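Long-range contact in hypothetical protein (Parabacteroides distasonis, PDB 4JM1), which is of unknown function, a small alpha/beta protein whose fold resembles that of the alpha-lytic protease prodomain and which probably matures as a bacterial lipoprotein: residues A31-L45 with G72-K84. Numbering follows the deposited sequence. Where two conformers were deposited one is given.
Sequences ADSDSGYDMLASQFL and GAVVGKRIGKAYK
Y37 and I79 lie side by side and point the same way: the tyrosine CG sits beside its backbone N (chi1 -65°), while I79 has CG1 between N and the carbonyl carbon (chi1 70°), which sends CG1 to within 3.6 Å of Y37 CD1. The contact lays the start of helix 38-50 over strand 78-83, an outermost strand of the mixed sheet in this alpha/beta fold, reminiscent of the alpha-lytic protease prodomain; the axes of 38-45 and 78-83 cross at -43°. At the N-cap position, Y37 N donates to I79 O (2.9 Å), which also lies at the edge of the tyrosine ring, in its plane. I79 and G80 form a classic beta bulge against I61. G80 CA packs against Y37 C, so close that a CB there would clash with Y37 C. On the loop side, I79 CD1 presses tightly on A31 CB at 3.5 Å. With an alanine at Y37, I79 CG1 and CD1 would probably lose the ring atoms they pack against, and S33 N its bond to the tyrosine hydroxyl. K77 NZ reaches D34 O at 2.7 Å from above the carbonyl plane; its salt bridge to D34 OD1 is long, with two waters spanning from the ammonium to the carboxylate. One turn into the helix, A41 CB rests on K81 C, and A82 CB packs against A41 CB and the S42 backbone. L45 CD2 extends this apolar seam over the Y83 carbonyl, and V59 and I61 of strand 58-63 lie against L45 and A41 respectively. D38 OD1 accepts K81 N at 2.9 Å from above the carboxylate plane, while a water donates to both D38 O and K81 O.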
ATOM      1  N   ALA A  31     -12.225  -1.103  -2.487  1.00 15.18           N
ATOM      2  CA  ALA A  31     -12.553  -2.356  -1.822  1.00 16.02           C
ATOM      3  C   ALA A  31     -14.058  -2.551  -1.682  1.00 15.86           C
ATOM      4  O   ALA A  31     -14.780  -1.634  -1.344  1.00 20.04           O
ATOM      5  CB  ALA A  31     -11.907  -2.399  -0.444  1.00 15.52           C
ATOM      6  N   ASP A  32     -14.487  -3.791  -1.883  1.00 18.03           N
ATOM      7  CA  ASP A  32     -15.884  -4.190  -1.636  1.00 21.46           C
ATOM      8  C   ASP A  32     -16.130  -4.635  -0.185  1.00 22.65           C
ATOM      9  O   ASP A  32     -17.287  -4.704   0.263  1.00 24.59           O
ATOM     10  CB  ASP A  32     -16.276  -5.341  -2.579  1.00 24.47           C
ATOM     11  CG  ASP A  32     -16.374  -4.916  -4.047  1.00 34.57           C
ATOM     12  OD1 ASP A  32     -16.440  -3.702  -4.355  1.00 42.26           O
ATOM     13  OD2 ASP A  32     -16.395  -5.818  -4.909  1.00 44.68           O
ATOM     14  N   SER A  33     -15.060  -4.941   0.542  1.00 21.08           N
ATOM     15  CA  SER A  33     -15.135  -5.472   1.914  1.00 21.53           C
ATOM     16  C   SER A  33     -14.237  -4.665   2.838  1.00 18.47           C
ATOM     17  O   SER A  33     -13.360  -3.939   2.379  1.00 17.97           O
ATOM     18  CB  SER A  33     -14.708  -6.953   1.938  1.00 22.13           C
ATOM     19  OG  SER A  33     -15.437  -7.728   0.998  1.00 30.77           O
ATOM     20  N   ASP A  34     -14.440  -4.795   4.148  1.00 18.19           N
ATOM     21  CA  ASP A  34     -13.666  -3.995   5.129  1.00 19.45           C
ATOM     22  C   ASP A  34     -12.574  -4.803   5.843  1.00 16.73           C
ATOM     23  O   ASP A  34     -12.002  -4.357   6.840  1.00 17.91           O
ATOM     24  CB  ASP A  34     -14.598  -3.311   6.148  1.00 23.19           C
ATOM     25  CG  ASP A  34     -15.312  -4.293   7.077  1.00 29.85           C
ATOM     26  OD1 ASP A  34     -15.034  -5.509   7.038  1.00 31.32           O
ATOM     27  OD2 ASP A  34     -16.173  -3.820   7.868  1.00 38.12           O
ATOM     28  N   SER A  35     -12.279  -5.985   5.309  1.00 16.55           N
ATOM     29  CA  SER A  35     -11.237  -6.836   5.844  1.00 15.60           C
ATOM     30  C   SER A  35     -10.933  -7.925   4.826  1.00 15.27           C
ATOM     31  O   SER A  35     -11.653  -8.077   3.828  1.00 16.00           O
ATOM     32  CB  SER A  35     -11.710  -7.499   7.155  1.00 17.86           C
ATOM     33  OG  SER A  35     -12.808  -8.362   6.914  1.00 21.23           O
ATOM     34  N   GLY A  36      -9.833  -8.639   5.045  1.00 13.83           N
ATOM     35  CA  GLY A  36      -9.539  -9.829   4.285  1.00 14.77           C
ATOM     36  C   GLY A  36      -8.600  -9.717   3.101  1.00 14.42           C
ATOM     37  O   GLY A  36      -8.587 -10.600   2.257  1.00 15.16           O
ATOM     38  N   TYR A  37      -7.797  -8.661   3.049  1.00 12.06           N
ATOM     39  CA  TYR A  37      -6.940  -8.407   1.895  1.00 11.54           C
ATOM     40  C   TYR A  37      -5.454  -8.714   2.145  1.00 10.74           C
ATOM     41  O   TYR A  37      -4.564  -8.184   1.457  1.00 11.60           O
ATOM     42  CB  TYR A  37      -7.119  -6.979   1.367  1.00 12.23           C
ATOM     43  CG  TYR A  37      -8.510  -6.706   0.816  1.00 11.32           C
ATOM     44  CD1 TYR A  37      -9.545  -6.349   1.658  1.00 15.10           C
ATOM     45  CD2 TYR A  37      -8.784  -6.828  -0.556  1.00 12.74           C
ATOM     46  CE1 TYR A  37     -10.823  -6.095   1.171  1.00 16.83           C
ATOM     47  CE2 TYR A  37     -10.063  -6.563  -1.053  1.00 13.86           C
ATOM     48  CZ  TYR A  37     -11.084  -6.218  -0.182  1.00 14.74           C
ATOM     49  OH  TYR A  37     -12.352  -5.949  -0.660  1.00 19.85           O
ATOM     50  N   ASP A  38      -5.169  -9.623   3.069  1.00 11.24           N
ATOM     51  CA  ASP A  38      -3.775  -9.926   3.338  1.00 11.09           C
ATOM     52  C   ASP A  38      -3.058 -10.503   2.117  1.00 11.06           C
ATOM     53  O   ASP A  38      -1.872 -10.272   1.953  1.00 11.79           O
ATOM     54  CB  ASP A  38      -3.610 -10.895   4.505  1.00 11.33           C
ATOM     55  CG  ASP A  38      -3.969 -10.299   5.861  1.00 15.02           C
ATOM     56  OD1 ASP A  38      -4.260  -9.076   5.984  1.00 13.88           O
ATOM     57  OD2 ASP A  38      -3.905 -11.084   6.858  1.00 17.61           O
HETATM   58  N   MSE A  39      -3.735 -11.349   1.339  1.00 10.90           N
HETATM   59  CA  MSE A  39      -3.043 -11.959   0.189  1.00 11.73           C
HETATM   60  C   MSE A  39      -2.622 -10.905  -0.852  1.00 11.25           C
HETATM   61  O   MSE A  39      -1.533 -10.965  -1.427  1.00 11.84           O
HETATM   62  CB  MSE A  39      -3.871 -13.059  -0.466  1.00 12.41           C
HETATM   63  CG  MSE A  39      -4.102 -14.246   0.433  1.00 13.04           C
HETATM   64 SE   MSE A  39      -4.989 -15.768  -0.320  0.75 21.51          SE
HETATM   65  CE  MSE A  39      -3.378 -16.368  -1.220  1.00 18.21           C
ATOM     66  N   LEU A  40      -3.491  -9.935  -1.070  1.00 10.70           N
ATOM     67  CA  LEU A  40      -3.173  -8.800  -1.939  1.00 10.76           C
ATOM     68  C   LEU A  40      -1.976  -8.026  -1.402  1.00 11.25           C
ATOM     69  O   LEU A  40      -1.045  -7.710  -2.162  1.00 10.38           O
ATOM     70  CB  LEU A  40      -4.397  -7.890  -2.089  1.00 10.66           C
ATOM     71  CG  LEU A  40      -4.204  -6.647  -2.960  1.00 11.44           C
ATOM     72  CD1 LEU A  40      -3.975  -7.029  -4.429  1.00 11.97           C
ATOM     73  CD2 LEU A  40      -5.391  -5.690  -2.775  1.00 12.86           C
ATOM     74  N   ALA A  41      -1.959  -7.784  -0.097  1.00 10.62           N
ATOM     75  CA  ALA A  41      -0.842  -7.083   0.525  1.00  9.53           C
ATOM     76  C   ALA A  41       0.465  -7.818   0.290  1.00 10.60           C
ATOM     77  O   ALA A  41       1.475  -7.209  -0.044  1.00 11.87           O
ATOM     78  CB  ALA A  41      -1.073  -6.900   2.044  1.00 10.49           C
ATOM     79  N   SER A  42       0.430  -9.153   0.415  1.00 10.72           N
ATOM     80  CA  SER A  42       1.652  -9.932   0.242  0.50 10.23           C
ATOM     81  C   SER A  42       2.123  -9.901  -1.211  1.00 10.74           C
ATOM     82  O   SER A  42       3.329  -9.828  -1.485  1.00 11.17           O
ATOM     83  CB  SER A  42       1.460 -11.373   0.722  0.50 10.84           C
ATOM     84  OG  SER A  42       2.638 -12.121   0.475  0.50 11.05           O
ATOM     85  N   GLN A  43       1.186  -9.929  -2.149  1.00 10.26           N
ATOM     86  CA  GLN A  43       1.557  -9.833  -3.568  1.00 11.21           C
ATOM     87  C   GLN A  43       2.190  -8.481  -3.905  1.00 10.34           C
ATOM     88  O   GLN A  43       3.189  -8.426  -4.636  1.00 11.17           O
ATOM     89  CB  GLN A  43       0.347 -10.110  -4.466  1.00 11.71           C
ATOM     90  CG  GLN A  43      -0.183 -11.542  -4.355  1.00 15.07           C
ATOM     91  CD  GLN A  43       0.715 -12.521  -5.050  1.00 24.60           C
ATOM     92  OE1 GLN A  43       1.505 -13.249  -4.432  1.00 24.38           O
ATOM     93  NE2 GLN A  43       0.620 -12.528  -6.360  1.00 25.71           N
ATOM     94  N   PHE A  44       1.612  -7.405  -3.389  1.00 10.28           N
ATOM     95  CA  PHE A  44       2.188  -6.098  -3.583  1.00  9.75           C
ATOM     96  C   PHE A  44       3.583  -5.988  -2.940  1.00  9.76           C
ATOM     97  O   PHE A  44       4.499  -5.379  -3.497  1.00 10.86           O
ATOM     98  CB  PHE A  44       1.284  -5.002  -3.035  1.00 10.56           C
ATOM     99  CG  PHE A  44       0.319  -4.438  -4.039  1.00 10.38           C
ATOM    100  CD1 PHE A  44       0.787  -3.759  -5.157  1.00 12.45           C
ATOM    101  CD2 PHE A  44      -1.048  -4.508  -3.824  1.00 11.42           C
ATOM    102  CE1 PHE A  44      -0.086  -3.210  -6.081  1.00 12.58           C
ATOM    103  CE2 PHE A  44      -1.945  -3.948  -4.739  1.00 13.29           C
ATOM    104  CZ  PHE A  44      -1.465  -3.306  -5.871  1.00 13.69           C
ATOM    105  N   LEU A  45       3.745  -6.549  -1.739  1.00  9.36           N
ATOM    106  CA  LEU A  45       5.065  -6.474  -1.084  1.00 10.72           C
ATOM    107  C   LEU A  45       6.119  -7.180  -1.922  1.00 11.61           C
ATOM    108  O   LEU A  45       7.206  -6.663  -2.145  1.00 13.03           O
ATOM    109  CB  LEU A  45       5.002  -7.052   0.328  1.00 11.82           C
ATOM    110  CG  LEU A  45       6.273  -7.021   1.176  1.00 11.56           C
ATOM    111  CD1 LEU A  45       6.835  -5.601   1.332  1.00 14.86           C
ATOM    112  CD2 LEU A  45       6.018  -7.704   2.539  1.00 14.10           C
ATOM    113  N   GLY A  72       3.450  11.884   5.231  1.00 22.33           N
ATOM    114  CA  GLY A  72       4.117  10.887   6.061  1.00 19.84           C
ATOM    115  C   GLY A  72       3.257   9.823   6.732  1.00 16.15           C
ATOM    116  O   GLY A  72       3.800   8.999   7.434  1.00 16.81           O
ATOM    117  N   ALA A  73       1.936   9.862   6.522  1.00 15.46           N
ATOM    118  CA  ALA A  73       1.004   8.932   7.199  1.00 14.24           C
ATOM    119  C   ALA A  73      -0.296   8.763   6.427  1.00 15.35           C
ATOM    120  O   ALA A  73      -0.691   9.631   5.637  1.00 15.70           O
ATOM    121  CB  ALA A  73       0.713   9.446   8.616  1.00 15.94           C
ATOM    122  N   VAL A  74      -0.942   7.620   6.625  1.00 13.94           N
ATOM    123  CA  VAL A  74      -2.267   7.391   6.076  1.00 13.28           C
ATOM    124  C   VAL A  74      -3.193   6.942   7.202  1.00 13.40           C
ATOM    125  O   VAL A  74      -2.940   5.935   7.889  1.00 13.65           O
ATOM    126  CB  VAL A  74      -2.283   6.363   4.935  1.00 13.14           C
ATOM    127  CG1 VAL A  74      -3.712   6.211   4.368  1.00 14.22           C
ATOM    128  CG2 VAL A  74      -1.261   6.746   3.844  1.00 15.43           C
ATOM    129  N   VAL A  75      -4.267   7.688   7.394  1.00 12.67           N
ATOM    130  CA  VAL A  75      -5.229   7.408   8.456  1.00 13.48           C
ATOM    131  C   VAL A  75      -6.393   6.569   7.914  1.00 14.09           C
ATOM    132  O   VAL A  75      -6.991   6.893   6.878  1.00 17.00           O
ATOM    133  CB  VAL A  75      -5.775   8.717   9.040  1.00 14.34           C
ATOM    134  CG1 VAL A  75      -6.845   8.445  10.127  1.00 16.82           C
ATOM    135  CG2 VAL A  75      -4.649   9.562   9.588  1.00 18.42           C
ATOM    136  N   GLY A  76      -6.715   5.476   8.595  1.00 13.77           N
ATOM    137  CA  GLY A  76      -7.865   4.654   8.237  1.00 14.98           C
ATOM    138  C   GLY A  76      -7.668   3.188   8.546  1.00 13.96           C
ATOM    139  O   GLY A  76      -6.546   2.726   8.824  1.00 14.78           O
ATOM    140  N   LYS A  77      -8.751   2.439   8.443  1.00 12.68           N
ATOM    141  CA  LYS A  77      -8.679   1.022   8.743  1.00 13.14           C
ATOM    142  C   LYS A  77      -7.792   0.310   7.706  1.00 11.19           C
ATOM    143  O   LYS A  77      -7.938   0.502   6.500  1.00 12.03           O
ATOM    144  CB  LYS A  77     -10.047   0.382   8.718  1.00 15.20           C
ATOM    145  CG  LYS A  77     -10.071  -1.042   9.290  1.00 18.83           C
ATOM    146  CD  LYS A  77     -11.411  -1.734   9.077  1.00 19.59           C
ATOM    147  CE  LYS A  77     -11.396  -3.069   9.674  1.00 20.43           C
ATOM    148  NZ  LYS A  77     -12.638  -3.765   9.379  1.00 20.77           N
ATOM    149  N   ARG A  78      -6.863  -0.504   8.198  1.00 11.04           N
ATOM    150  CA  ARG A  78      -6.070  -1.388   7.363  1.00 10.48           C
ATOM    151  C   ARG A  78      -6.897  -2.650   7.125  1.00 11.12           C
ATOM    152  O   ARG A  78      -7.185  -3.415   8.058  1.00 13.37           O
ATOM    153  CB  ARG A  78      -4.723  -1.729   8.005  1.00 11.01           C
ATOM    154  CG  ARG A  78      -3.735  -0.577   8.026  1.00 10.93           C
ATOM    155  CD  ARG A  78      -4.013   0.565   9.030  1.00 12.06           C
ATOM    156  NE  ARG A  78      -2.853   1.448   9.068  1.00 11.72           N
ATOM    157  CZ  ARG A  78      -2.779   2.700   8.604  1.00 11.25           C
ATOM    158  NH1 ARG A  78      -3.857   3.346   8.197  1.00 12.24           N
ATOM    159  NH2 ARG A  78      -1.621   3.350   8.611  1.00 12.01           N
ATOM    160  N   ILE A  79      -7.260  -2.855   5.863  1.00  9.98           N
ATOM    161  CA  ILE A  79      -8.084  -3.978   5.434  1.00 10.73           C
ATOM    162  C   ILE A  79      -7.290  -5.204   5.013  1.00  9.78           C
ATOM    163  O   ILE A  79      -7.849  -6.275   4.737  1.00 11.73           O
ATOM    164  CB  ILE A  79      -9.121  -3.530   4.370  1.00 11.49           C
ATOM    165  CG1 ILE A  79      -8.481  -3.172   3.033  1.00 11.28           C
ATOM    166  CG2 ILE A  79     -10.004  -2.349   4.935  1.00 15.32           C
ATOM    167  CD1 ILE A  79      -9.430  -2.737   1.945  1.00 13.64           C
ATOM    168  N   GLY A  80      -5.972  -5.046   4.922  1.00 10.42           N
ATOM    169  CA  GLY A  80      -5.064  -6.146   4.667  1.00 12.50           C
ATOM    170  C   GLY A  80      -3.652  -5.701   5.013  1.00 10.34           C
ATOM    171  O   GLY A  80      -3.355  -4.508   5.029  1.00 10.75           O
ATOM    172  N   LYS A  81      -2.766  -6.665   5.287  1.00 10.94           N
ATOM    173  CA  LYS A  81      -1.404  -6.365   5.643  1.00 11.61           C
ATOM    174  C   LYS A  81      -0.496  -7.523   5.308  1.00 10.78           C
ATOM    175  O   LYS A  81      -0.950  -8.683   5.243  1.00 12.99           O
ATOM    176  CB  LYS A  81      -1.310  -5.993   7.135  1.00 13.50           C
ATOM    177  CG  LYS A  81      -1.529  -7.110   8.128  1.00 17.11           C
ATOM    178  CD  LYS A  81      -1.432  -6.526   9.546  1.00 18.98           C
ATOM    179  CE  LYS A  81      -1.537  -7.582  10.616  1.00 24.82           C
ATOM    180  NZ  LYS A  81      -2.950  -7.839  11.006  1.00 22.75           N
ATOM    181  N   ALA A  82       0.779  -7.207   5.125  1.00 10.81           N
ATOM    182  CA  ALA A  82       1.858  -8.182   4.916  1.00 11.75           C
ATOM    183  C   ALA A  82       3.155  -7.563   5.418  1.00 11.54           C
ATOM    184  O   ALA A  82       3.456  -6.410   5.111  1.00 13.82           O
ATOM    185  CB  ALA A  82       1.996  -8.534   3.435  1.00 13.39           C
ATOM    186  N   TYR A  83       3.937  -8.345   6.173  1.00 13.64           N
ATOM    187  CA  TYR A  83       5.221  -7.899   6.704  1.00 14.17           C
ATOM    188  C   TYR A  83       6.401  -8.484   5.954  1.00 16.59           C
ATOM    189  O   TYR A  83       6.317  -9.592   5.439  1.00 18.79           O
ATOM    190  CB  TYR A  83       5.334  -8.314   8.182  1.00 13.77           C
ATOM    191  CG  TYR A  83       4.269  -7.691   9.086  1.00 12.88           C
ATOM    192  CD1 TYR A  83       4.477  -6.448   9.656  1.00 13.74           C
ATOM    193  CD2 TYR A  83       3.099  -8.349   9.373  1.00 16.96           C
ATOM    194  CE1 TYR A  83       3.527  -5.867  10.499  1.00 14.61           C
ATOM    195  CE2 TYR A  83       2.141  -7.796  10.214  1.00 16.71           C
ATOM    196  CZ  TYR A  83       2.374  -6.530  10.763  1.00 14.63           C
ATOM    197  OH  TYR A  83       1.421  -5.969  11.594  1.00 17.23           O
ATOM    198  N   LYS A  84       7.483  -7.723   5.942  1.00 19.78           N
ATOM    199  CA  LYS A  84       8.805  -8.130   5.395  1.00 27.08           C
ATOM    200  C   LYS A  84       9.288  -9.478   5.937  1.00 31.74           C
ATOM    201  O   LYS A  84       9.047  -9.816   7.099  1.00 33.23           O
ATOM    202  CB  LYS A  84       9.838  -7.035   5.729  1.00 30.19           C
ATOM    203  CG  LYS A  84      11.320  -7.483   5.822  1.00 38.67           C
ATOM    204  CD  LYS A  84      12.219  -6.311   6.153  1.00 44.70           C
ATOM    205  CE  LYS A  84      12.139  -5.948   7.623  1.00 50.45           C
ATOM    206  NZ  LYS A  84      12.516  -4.513   7.876  1.00 55.44           N
ATOM    207  OXT LYS A  84       9.918 -10.259   5.197  1.00 35.01           O
TER
HETATM  208  O   HOH W   1     -14.857  -1.871   9.772  1.00 33.86           O
HETATM  209  O   HOH W   2     -14.215  -6.118   9.991  1.00 49.63           O
HETATM  210  O   HOH W   3      -0.047 -11.243   4.429  1.00 20.52           O